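PDB 6IJF: Tae4 from Agrobacterium tumefaciens, which probably acts as an amidase effector of the type VI secretion system, cleaving amide bonds in the peptidoglycan of rival bacteria. Local coordinates for residues F30-F38 with S66-P74; L97-A108 with Y151-L161. All coordinates share one frame; numbering follows the deposited sequence.

Contact 1: F30-F38 with S66-P74; sequences FTEIGWESF and SSHRIQKGP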
loop_
_atom_site.group_PDB
_atom_site.type_symbol
_atom_site.label_atom_id
_atom_site.label_comp_id
_atom_site.label_asym_id
_atom_site.label_seq_id
_atom_site.Cartn_x
_atom_site.Cartn_y
_atom_site.Cartn_z
ATOM N N PHE C 30 -24.558 -11.237 -7.902
ATOM C CA PHE C 30 -25.636 -12.125 -7.390
ATOM C C PHE C 30 -26.933 -11.767 -8.123
ATOM O O PHE C 30 -27.710 -12.686 -8.433
ATOM C CB PHE C 30 -25.744 -12.001 -5.867
ATOM C CG PHE C 30 -24.719 -12.784 -5.077
ATOM C CD1 PHE C 30 -23.542 -13.228 -5.658
ATOM C CD2 PHE C 30 -24.913 -13.019 -3.728
ATOM C CE1 PHE C 30 -22.591 -13.900 -4.906
ATOM C CE2 PHE C 30 -23.971 -13.711 -2.983
ATOM C CZ PHE C 30 -22.808 -14.155 -3.573
ATOM N N THR C 31 -27.169 -10.472 -8.420
ATOM C CA THR C 31 -28.372 -10.059 -9.199
ATOM C C THR C 31 -28.314 -10.716 -10.579
ATOM O O THR C 31 -29.322 -11.296 -10.999
ATOM C CB THR C 31 -28.542 -8.542 -9.270
ATOM O OG1 THR C 31 -28.599 -8.098 -7.913
ATOM C CG2 THR C 31 -29.808 -8.131 -10.002
ATOM N N GLU C 32 -27.169 -10.692 -11.259
ATOM C CA GLU C 32 -27.107 -11.197 -12.647
ATOM C C GLU C 32 -27.563 -12.666 -12.649
ATOM O O GLU C 32 -28.267 -13.045 -13.595
ATOM C CB GLU C 32 -25.721 -11.043 -13.269
ATOM C CG GLU C 32 -25.658 -11.535 -14.697
ATOM C CD GLU C 32 -24.317 -11.357 -15.371
ATOM O OE1 GLU C 32 -23.538 -10.489 -14.901
ATOM O OE2 GLU C 32 -24.075 -12.040 -16.402
ATOM N N ILE C 33 -27.178 -13.452 -11.636
ATOM C CA ILE C 33 -27.378 -14.930 -11.649
ATOM C C ILE C 33 -28.603 -15.320 -10.815
ATOM O O ILE C 33 -28.909 -16.526 -10.764
ATOM C CB ILE C 33 -26.119 -15.680 -11.201
ATOM C CG1 ILE C 33 -25.725 -15.377 -9.755
ATOM C CG2 ILE C 33 -24.982 -15.412 -12.175
ATOM C CD1 ILE C 33 -24.611 -16.266 -9.241
ATOM N N GLY C 34 -29.290 -14.353 -10.215
ATOM C CA GLY C 34 -30.579 -14.610 -9.545
ATOM C C GLY C 34 -30.387 -15.055 -8.109
ATOM O O GLY C 34 -31.266 -15.746 -7.588
ATOM N N TRP C 35 -29.299 -14.639 -7.462
ATOM C CA TRP C 35 -28.995 -15.021 -6.058
ATOM C C TRP C 35 -29.162 -13.822 -5.136
ATOM O O TRP C 35 -28.410 -13.746 -4.140
ATOM C CB TRP C 35 -27.573 -15.558 -5.948
ATOM C CG TRP C 35 -27.321 -16.849 -6.635
ATOM C CD1 TRP C 35 -28.061 -17.470 -7.599
ATOM C CD2 TRP C 35 -26.176 -17.678 -6.406
ATOM N NE1 TRP C 35 -27.449 -18.637 -7.981
ATOM C CE2 TRP C 35 -26.291 -18.785 -7.268
ATOM C CE3 TRP C 35 -25.072 -17.584 -5.557
ATOM C CZ2 TRP C 35 -25.334 -19.797 -7.292
ATOM C CZ3 TRP C 35 -24.132 -18.591 -5.580
ATOM C CH2 TRP C 35 -24.263 -19.678 -6.440
ATOM N N GLU C 36 -30.076 -12.906 -5.451
ATOM C CA GLU C 36 -30.283 -11.667 -4.648
ATOM C C GLU C 36 -30.450 -12.018 -3.167
ATOM O O GLU C 36 -29.968 -11.271 -2.308
ATOM C CB GLU C 36 -31.528 -10.886 -5.100
ATOM C CG GLU C 36 -31.407 -10.281 -6.480
ATOM C CD GLU C 36 -31.905 -11.164 -7.613
ATOM O OE1 GLU C 36 -31.683 -12.385 -7.559
ATOM O OE2 GLU C 36 -32.498 -10.608 -8.559
ATOM N N SER C 37 -31.117 -13.128 -2.868
ATOM C CA SER C 37 -31.468 -13.529 -1.483
ATOM C C SER C 37 -30.228 -13.941 -0.691
ATOM O O SER C 37 -30.348 -14.007 0.530
ATOM C CB SER C 37 -32.509 -14.627 -1.501
ATOM O OG SER C 37 -31.930 -15.862 -1.905
ATOM N N PHE C 38 -29.076 -14.209 -1.335
ATOM C CA PHE C 38 -27.805 -14.533 -0.631
ATOM C C PHE C 38 -26.950 -13.279 -0.370
ATOM O O PHE C 38 -25.856 -13.439 0.234
ATOM C CB PHE C 38 -26.993 -15.561 -1.419
ATOM C CG PHE C 38 -27.647 -16.904 -1.603
ATOM C CD1 PHE C 38 -28.713 -17.313 -0.811
ATOM C CD2 PHE C 38 -27.164 -17.793 -2.552
ATOM C CE1 PHE C 38 -29.308 -18.551 -0.999
ATOM C CE2 PHE C 38 -27.754 -19.036 -2.746
ATOM C CZ PHE C 38 -28.823 -19.411 -1.961
ATOM N N SER C 66 -21.625 -29.560 -9.503
ATOM C CA SER C 66 -21.656 -28.194 -8.912
ATOM C C SER C 66 -22.509 -28.180 -7.655
ATOM O O SER C 66 -23.465 -28.953 -7.585
ATOM C CB SER C 66 -22.132 -27.208 -9.941
ATOM O OG SER C 66 -23.483 -27.448 -10.295
ATOM N N SER C 67 -22.173 -27.320 -6.706
ATOM C CA SER C 67 -22.972 -27.083 -5.470
ATOM C C SER C 67 -24.289 -26.370 -5.822
ATOM O O SER C 67 -25.285 -26.626 -5.149
ATOM C CB SER C 67 -22.178 -26.321 -4.436
ATOM O OG SER C 67 -21.691 -25.086 -4.948
ATOM N N HIS C 68 -24.285 -25.502 -6.837
ATOM C CA HIS C 68 -25.385 -24.542 -7.103
ATOM C C HIS C 68 -25.603 -24.353 -8.597
ATOM O O HIS C 68 -24.784 -24.841 -9.426
ATOM C CB HIS C 68 -25.092 -23.168 -6.483
ATOM C CG HIS C 68 -25.058 -23.126 -4.995
ATOM N ND1 HIS C 68 -24.046 -23.707 -4.252
ATOM C CD2 HIS C 68 -25.877 -22.508 -4.105
ATOM C CE1 HIS C 68 -24.255 -23.476 -2.972
ATOM N NE2 HIS C 68 -25.363 -22.720 -2.856
ATOM N N ARG C 69 -26.675 -23.629 -8.927
ATOM C CA ARG C 69 -27.025 -23.308 -10.335
ATOM C C ARG C 69 -27.373 -21.824 -10.463
ATOM O O ARG C 69 -27.911 -21.241 -9.493
ATOM C CB ARG C 69 -28.172 -24.208 -10.813
ATOM C CG ARG C 69 -27.818 -25.673 -10.672
ATOM C CD ARG C 69 -28.440 -26.585 -11.713
ATOM N NE ARG C 69 -27.514 -27.583 -12.251
ATOM C CZ ARG C 69 -27.114 -28.688 -11.631
ATOM N NH1 ARG C 69 -27.512 -28.944 -10.395
ATOM N NH2 ARG C 69 -26.289 -29.520 -12.245
ATOM N N ILE C 70 -27.053 -21.268 -11.637
ATOM C CA ILE C 70 -27.535 -19.940 -12.123
ATOM C C ILE C 70 -29.056 -20.061 -12.251
ATOM O O ILE C 70 -29.530 -21.046 -12.868
ATOM C CB ILE C 70 -26.849 -19.577 -13.450
ATOM C CG1 ILE C 70 -25.329 -19.429 -13.268
ATOM C CG2 ILE C 70 -27.454 -18.307 -14.061
ATOM C CD1 ILE C 70 -24.579 -19.096 -14.552
ATOM N N GLN C 71 -29.775 -19.113 -11.638
ATOM C CA GLN C 71 -31.250 -19.128 -11.501
ATOM C C GLN C 71 -31.910 -18.176 -12.494
ATOM O O GLN C 71 -33.128 -18.156 -12.506
ATOM C CB GLN C 71 -31.660 -18.709 -10.090
ATOM C CG GLN C 71 -31.140 -19.633 -8.999
ATOM C CD GLN C 71 -31.725 -21.025 -9.045
ATOM O OE1 GLN C 71 -32.918 -21.193 -9.265
ATOM N NE2 GLN C 71 -30.908 -22.042 -8.808
ATOM N N LYS C 72 -31.154 -17.428 -13.299
ATOM C CA LYS C 72 -31.721 -16.351 -14.157
ATOM C C LYS C 72 -30.835 -16.127 -15.385
ATOM O O LYS C 72 -29.575 -16.304 -15.279
ATOM C CB LYS C 72 -31.838 -15.085 -13.304
ATOM C CG LYS C 72 -32.356 -13.830 -14.008
ATOM C CD LYS C 72 -31.940 -12.533 -13.286
ATOM C CE LYS C 72 -32.545 -12.455 -11.915
ATOM N NZ LYS C 72 -32.085 -11.258 -11.188
ATOM N N GLY C 73 -31.470 -15.803 -16.515
ATOM C CA GLY C 73 -30.805 -15.213 -17.687
ATOM C C GLY C 73 -30.417 -16.277 -18.711
ATOM O O GLY C 73 -30.850 -17.417 -18.614
ATOM N N PRO C 74 -29.588 -15.933 -19.712
ATOM C CA PRO C 74 -29.245 -16.870 -20.779
ATOM C C PRO C 74 -28.572 -18.163 -20.274
ATOM O O PRO C 74 -28.633 -19.117 -20.991
ATOM C CB PRO C 74 -28.328 -16.079 -21.707
ATOM C CG PRO C 74 -28.519 -14.617 -21.322
ATOM C CD PRO C 74 -28.952 -14.618 -19.880
#
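Trp-35 reaches from the C-terminal end of helix 26-33 to the backbone of strand 68-69. The helix closes in a Schellman motif at Gly-34, whose phi is positive, and residues 66-74 run past this end. The indole lies with its NE1 edge toward the strand. NE1 donates to Arg-69 O at 3.0 Å, with the acceptor close to the ring plane. Gln-71 NE2 reaches the same oxygen from the opposite face of the carbonyl plane, so two donors grip it. The ring is held on both faces by its own segment: Ile-33 CD1 sits over the centre of one, and Phe-38 CE2 lies off-centre above the other. The six-membered ring of Trp-35 packs obliquely on His-68, with Trp-35 CZ2 3.5 Å from His-68 CB. This ring and the imidazole are inclined at 42°. His-68 NE2 is hydrogen-bonded to Tyr-44 OH, which ties this side chain to a third part of the chain. Ile-33 and Ile-70 cross at about a right angle, with Ile-33 CB 4.1 Å from Ile-70 CG2. Both isoleucines are buried; Ile-33 also packs on helix 48-58. Gln-71 N donates to Ile-33 O at 2.9 Å, which joins the strand side to the helix end. Lys-72 starts with CG anti to its backbone N (chi1 178°) and runs alongside Gly-34, its CE packing against Gly-34 CA. A bend at chi3 then brings its amine to two oxygens: NZ donates to Thr-31 O at 2.8 Å and forms a salt bridge with Glu-36 OE2 at 2.7 Å, on the syn side but 33° out of the carboxylate plane.

Contact 2: L97-A108 with Y151-L161; sequences LGEPDPYTPATA and YNSETIWFWPL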
loop_
_atom_site.group_PDB
_atom_site.type_symbol
_atom_site.label_atom_id
_atom_site.label_comp_id
_atom_site.label_asym_id
_atom_site.label_seq_id
_atom_site.Cartn_x
_atom_site.Cartn_y
_atom_site.Cartn_z
ATOM N N LEU C 97 -8.762 -28.991 -16.593
ATOM C CA LEU C 97 -7.449 -28.374 -16.906
ATOM C C LEU C 97 -6.297 -29.361 -16.688
ATOM O O LEU C 97 -5.186 -29.068 -17.198
ATOM C CB LEU C 97 -7.293 -27.129 -16.037
ATOM C CG LEU C 97 -7.662 -25.776 -16.639
ATOM C CD1 LEU C 97 -8.895 -25.848 -17.506
ATOM C CD2 LEU C 97 -7.796 -24.718 -15.545
ATOM N N GLY C 98 -6.542 -30.445 -15.953
ATOM C CA GLY C 98 -5.500 -31.436 -15.626
ATOM C C GLY C 98 -4.580 -30.958 -14.509
ATOM O O GLY C 98 -4.995 -30.051 -13.742
ATOM N N GLU C 99 -3.400 -31.564 -14.391
ATOM C CA GLU C 99 -2.445 -31.316 -13.290
ATOM C C GLU C 99 -1.902 -29.902 -13.454
ATOM O O GLU C 99 -1.415 -29.540 -14.526
ATOM C CB GLU C 99 -1.288 -32.335 -13.273
ATOM C CG GLU C 99 -1.700 -33.696 -12.721
ATOM C CD GLU C 99 -2.460 -33.688 -11.399
ATOM O OE1 GLU C 99 -1.989 -33.040 -10.427
ATOM O OE2 GLU C 99 -3.530 -34.343 -11.330
ATOM N N PRO C 100 -1.972 -29.082 -12.396
ATOM C CA PRO C 100 -1.368 -27.745 -12.433
ATOM C C PRO C 100 0.137 -27.834 -12.131
ATOM O O PRO C 100 0.577 -28.857 -11.665
ATOM C CB PRO C 100 -2.116 -27.025 -11.309
ATOM C CG PRO C 100 -2.234 -28.135 -10.280
ATOM C CD PRO C 100 -2.613 -29.372 -11.110
ATOM N N ASP C 101 0.873 -26.749 -12.359
ATOM C CA ASP C 101 2.260 -26.573 -11.853
ATOM C C ASP C 101 2.161 -26.091 -10.409
ATOM O O ASP C 101 1.664 -24.990 -10.183
ATOM C CB ASP C 101 3.027 -25.570 -12.727
ATOM C CG ASP C 101 3.179 -25.982 -14.182
ATOM O OD1 ASP C 101 3.111 -27.173 -14.434
ATOM O OD2 ASP C 101 3.432 -25.112 -15.018
ATOM N N PRO C 102 2.603 -26.859 -9.379
ATOM C CA PRO C 102 2.610 -26.361 -8.004
ATOM C C PRO C 102 3.827 -25.471 -7.707
ATOM O O PRO C 102 4.924 -25.822 -8.097
ATOM C CB PRO C 102 2.627 -27.631 -7.139
ATOM C CG PRO C 102 2.882 -28.811 -8.062
ATOM C CD PRO C 102 3.090 -28.246 -9.458
ATOM N N TYR C 103 3.607 -24.338 -7.045
ATOM C CA TYR C 103 4.669 -23.394 -6.646
ATOM C C TYR C 103 4.520 -23.011 -5.178
ATOM O O TYR C 103 3.528 -23.391 -4.471
ATOM C CB TYR C 103 4.647 -22.148 -7.532
ATOM C CG TYR C 103 5.004 -22.414 -8.961
ATOM C CD1 TYR C 103 6.302 -22.705 -9.311
ATOM C CD2 TYR C 103 4.041 -22.412 -9.967
ATOM C CE1 TYR C 103 6.651 -23.013 -10.616
ATOM C CE2 TYR C 103 4.375 -22.652 -11.291
ATOM C CZ TYR C 103 5.688 -22.989 -11.612
ATOM O OH TYR C 103 6.078 -23.235 -12.898
ATOM N N THR C 104 5.536 -22.270 -4.732
ATOM C CA THR C 104 5.635 -21.628 -3.401
ATOM C C THR C 104 5.618 -20.123 -3.594
ATOM O O THR C 104 5.896 -19.623 -4.683
ATOM C CB THR C 104 6.932 -22.072 -2.715
ATOM O OG1 THR C 104 8.039 -21.608 -3.503
ATOM C CG2 THR C 104 6.951 -23.568 -2.530
ATOM N N PRO C 105 5.323 -19.337 -2.542
ATOM C CA PRO C 105 5.393 -17.889 -2.656
ATOM C C PRO C 105 6.693 -17.377 -3.297
ATOM O O PRO C 105 6.619 -16.449 -4.076
ATOM C CB PRO C 105 5.329 -17.405 -1.191
ATOM C CG PRO C 105 4.658 -18.533 -0.429
ATOM C CD PRO C 105 4.899 -19.799 -1.214
ATOM N N ALA C 106 7.865 -17.958 -2.961
ATOM C CA ALA C 106 9.156 -17.435 -3.471
ATOM C C ALA C 106 9.352 -17.837 -4.943
ATOM O O ALA C 106 10.229 -17.209 -5.583
ATOM C CB ALA C 106 10.329 -17.892 -2.624
ATOM N N THR C 107 8.566 -18.784 -5.492
ATOM C CA THR C 107 8.762 -19.283 -6.888
ATOM C C THR C 107 7.587 -18.979 -7.836
ATOM O O THR C 107 7.807 -19.048 -9.052
ATOM C CB THR C 107 9.086 -20.771 -6.895
ATOM O OG1 THR C 107 8.077 -21.532 -6.218
ATOM C CG2 THR C 107 10.433 -21.017 -6.248
ATOM N N ALA C 108 6.404 -18.625 -7.342
ATOM C CA ALA C 108 5.209 -18.519 -8.202
ATOM C C ALA C 108 5.388 -17.431 -9.265
ATOM O O ALA C 108 4.902 -17.640 -10.382
ATOM C CB ALA C 108 3.955 -18.316 -7.379
ATOM N N TYR C 151 0.041 -14.259 -2.404
ATOM C CA TYR C 151 1.364 -14.916 -2.341
ATOM C C TYR C 151 1.703 -15.249 -0.883
ATOM O O TYR C 151 2.609 -16.035 -0.689
ATOM C CB TYR C 151 2.438 -14.045 -2.982
ATOM C CG TYR C 151 2.543 -14.131 -4.477
ATOM C CD1 TYR C 151 1.535 -13.657 -5.309
ATOM C CD2 TYR C 151 3.695 -14.612 -5.070
ATOM C CE1 TYR C 151 1.653 -13.710 -6.681
ATOM C CE2 TYR C 151 3.833 -14.653 -6.436
ATOM C CZ TYR C 151 2.815 -14.197 -7.254
ATOM O OH TYR C 151 2.954 -14.245 -8.616
ATOM N N ASN C 152 0.892 -14.835 0.094
ATOM C CA ASN C 152 1.093 -15.244 1.510
ATOM C C ASN C 152 0.586 -16.685 1.713
ATOM O O ASN C 152 0.660 -17.167 2.839
ATOM C CB ASN C 152 0.477 -14.244 2.505
ATOM C CG ASN C 152 -1.023 -14.066 2.385
ATOM O OD1 ASN C 152 -1.573 -14.125 1.287
ATOM N ND2 ASN C 152 -1.690 -13.793 3.497
ATOM N N SER C 153 0.158 -17.377 0.659
ATOM C CA SER C 153 -0.446 -18.725 0.752
ATOM C C SER C 153 0.656 -19.785 0.887
ATOM O O SER C 153 1.814 -19.504 0.544
ATOM C CB SER C 153 -1.398 -18.978 -0.410
ATOM O OG SER C 153 -0.696 -19.257 -1.604
ATOM N N GLU C 154 0.283 -20.977 1.347
ATOM C CA GLU C 154 1.189 -22.142 1.561
ATOM C C GLU C 154 1.673 -22.705 0.217
ATOM O O GLU C 154 2.902 -22.908 0.043
ATOM C CB GLU C 154 0.456 -23.208 2.372
ATOM C CG GLU C 154 1.267 -24.468 2.623
ATOM C CD GLU C 154 0.563 -25.470 3.530
ATOM O OE1 GLU C 154 -0.617 -25.789 3.261
ATOM O OE2 GLU C 154 1.195 -25.948 4.510
ATOM N N THR C 155 0.749 -22.998 -0.697
ATOM C CA THR C 155 1.079 -23.474 -2.059
ATOM C C THR C 155 0.255 -22.670 -3.056
ATOM O O THR C 155 -0.809 -22.125 -2.692
ATOM C CB THR C 155 0.871 -24.982 -2.266
ATOM O OG1 THR C 155 -0.525 -25.257 -2.221
ATOM C CG2 THR C 155 1.562 -25.845 -1.228
ATOM N N ILE C 156 0.785 -22.568 -4.258
ATOM C CA ILE C 156 0.136 -21.871 -5.385
ATOM C C ILE C 156 0.089 -22.855 -6.542
ATOM O O ILE C 156 1.160 -23.380 -6.914
ATOM C CB ILE C 156 0.919 -20.595 -5.699
ATOM C CG1 ILE C 156 0.942 -19.691 -4.463
ATOM C CG2 ILE C 156 0.362 -19.919 -6.938
ATOM C CD1 ILE C 156 1.904 -18.557 -4.534
ATOM N N TRP C 157 -1.106 -23.103 -7.075
ATOM C CA TRP C 157 -1.264 -23.954 -8.274
ATOM C C TRP C 157 -1.494 -23.052 -9.473
ATOM O O TRP C 157 -2.380 -22.171 -9.418
ATOM C CB TRP C 157 -2.405 -24.952 -8.113
ATOM C CG TRP C 157 -2.210 -25.967 -7.038
ATOM C CD1 TRP C 157 -1.047 -26.312 -6.418
ATOM C CD2 TRP C 157 -3.225 -26.840 -6.519
ATOM N NE1 TRP C 157 -1.276 -27.320 -5.526
ATOM C CE2 TRP C 157 -2.602 -27.666 -5.563
ATOM C CE3 TRP C 157 -4.590 -27.001 -6.765
ATOM C CZ2 TRP C 157 -3.304 -28.644 -4.855
ATOM C CZ3 TRP C 157 -5.288 -27.953 -6.058
ATOM C CH2 TRP C 157 -4.651 -28.763 -5.114
ATOM N N PHE C 158 -0.759 -23.294 -10.539
ATOM C CA PHE C 158 -0.917 -22.569 -11.822
ATOM C C PHE C 158 -1.268 -23.555 -12.934
ATOM O O PHE C 158 -0.506 -24.509 -13.174
ATOM C CB PHE C 158 0.363 -21.807 -12.140
ATOM C CG PHE C 158 0.275 -21.025 -13.411
ATOM C CD1 PHE C 158 -0.774 -20.160 -13.623
ATOM C CD2 PHE C 158 1.224 -21.190 -14.416
ATOM C CE1 PHE C 158 -0.890 -19.464 -14.818
ATOM C CE2 PHE C 158 1.112 -20.489 -15.607
ATOM C CZ PHE C 158 0.062 -19.619 -15.801
ATOM N N TRP C 159 -2.367 -23.288 -13.634
ATOM C CA TRP C 159 -2.752 -23.970 -14.907
ATOM C C TRP C 159 -2.537 -23.017 -16.078
ATOM O O TRP C 159 -3.345 -22.117 -16.301
ATOM C CB TRP C 159 -4.215 -24.383 -14.855
ATOM C CG TRP C 159 -4.612 -25.381 -13.813
ATOM C CD1 TRP C 159 -4.650 -26.729 -13.977
ATOM C CD2 TRP C 159 -5.183 -25.128 -12.513
ATOM N NE1 TRP C 159 -5.171 -27.332 -12.868
ATOM C CE2 TRP C 159 -5.551 -26.379 -11.970
ATOM C CE3 TRP C 159 -5.442 -23.983 -11.759
ATOM C CZ2 TRP C 159 -6.085 -26.512 -10.698
ATOM C CZ3 TRP C 159 -6.004 -24.118 -10.518
ATOM C CH2 TRP C 159 -6.323 -25.363 -9.990
ATOM N N PRO C 160 -1.450 -23.159 -16.867
ATOM C CA PRO C 160 -1.234 -22.285 -18.023
ATOM C C PRO C 160 -2.252 -22.558 -19.148
ATOM O O PRO C 160 -2.593 -23.692 -19.324
ATOM C CB PRO C 160 0.192 -22.625 -18.475
ATOM C CG PRO C 160 0.418 -24.020 -17.974
ATOM C CD PRO C 160 -0.382 -24.155 -16.695
ATOM N N LEU C 161 -2.733 -21.513 -19.823
ATOM C CA LEU C 161 -3.684 -21.587 -20.968
ATOM C C LEU C 161 -3.164 -20.779 -22.165
ATOM O O LEU C 161 -3.546 -21.062 -23.325
ATOM C CB LEU C 161 -5.033 -21.033 -20.506
ATOM C CG LEU C 161 -5.762 -21.869 -19.471
ATOM C CD1 LEU C 161 -7.068 -21.198 -19.137
ATOM C CD2 LEU C 161 -5.985 -23.310 -19.941
#
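Backbone hydrogen bonds join Asp-101 to Phe-158 and Tyr-103 to Ile-156, pairing strand 101-103 with strand 155-160 in the five-stranded antiparallel sheet. Strand 101-103 is an outermost strand of the sheet within this chain. Each pair is bonded in both directions. The shortest bond is Tyr-103 N to Ile-156 O, 2.6 Å. Pro-102 and Trp-157 form the non-hydrogen-bonded pair between them.

CH-pi contacts hold the Trp-159 indole. Pro-100 CB lies over one face, 3.5 Å from the centroid of the five-membered ring. Leu-97 CD2 covers the opposite face at 4.0 Å. In the ring plane, NE1 donates to Gly-98 O at 2.9 Å, at an N-H...O angle of 140°. Pro-100 also lies alongside Trp-157, with its CG off-centre above that indole.

Apolar side chains pack on the strands and just beyond them. Ala-108 CB touches Ile-156 CD1 at 3.5 Å and Tyr-151 CE2 at 3.8 Å. Across the pairing, Tyr-103 and Phe-158 lie side by side.

Asp-101 OD2 forms a salt bridge with Arg-115, outside the two segments. Backbone hydrogen bonds therefore set the register, while proline and leucine carbons on both faces and one hydrogen bond from NE1, in the ring plane, fix the Trp-159 ring.

How the contacts relate
From the N terminus the chain passes through helix 26-33 and then helix 48-58. Contact 1 closes this first loop when residues 66-74 return to the end of helix 26-33. The chain goes on through strand 79-80 and helix 84-92 to residues 97-108, where contact 2 opens and which lead into helix 108-112. Strands 116-122, 131-137 and 144-145 follow before residues 151-161 close it. The two loops are in series and neither nest nor cross. Contact 1 ties the helical side to the two-stranded sheet; contact 2 adds strand 101-103 to one side of the five-stranded sheet. Their centres lie about 30 Å apart, on opposite sides of the chain's centre.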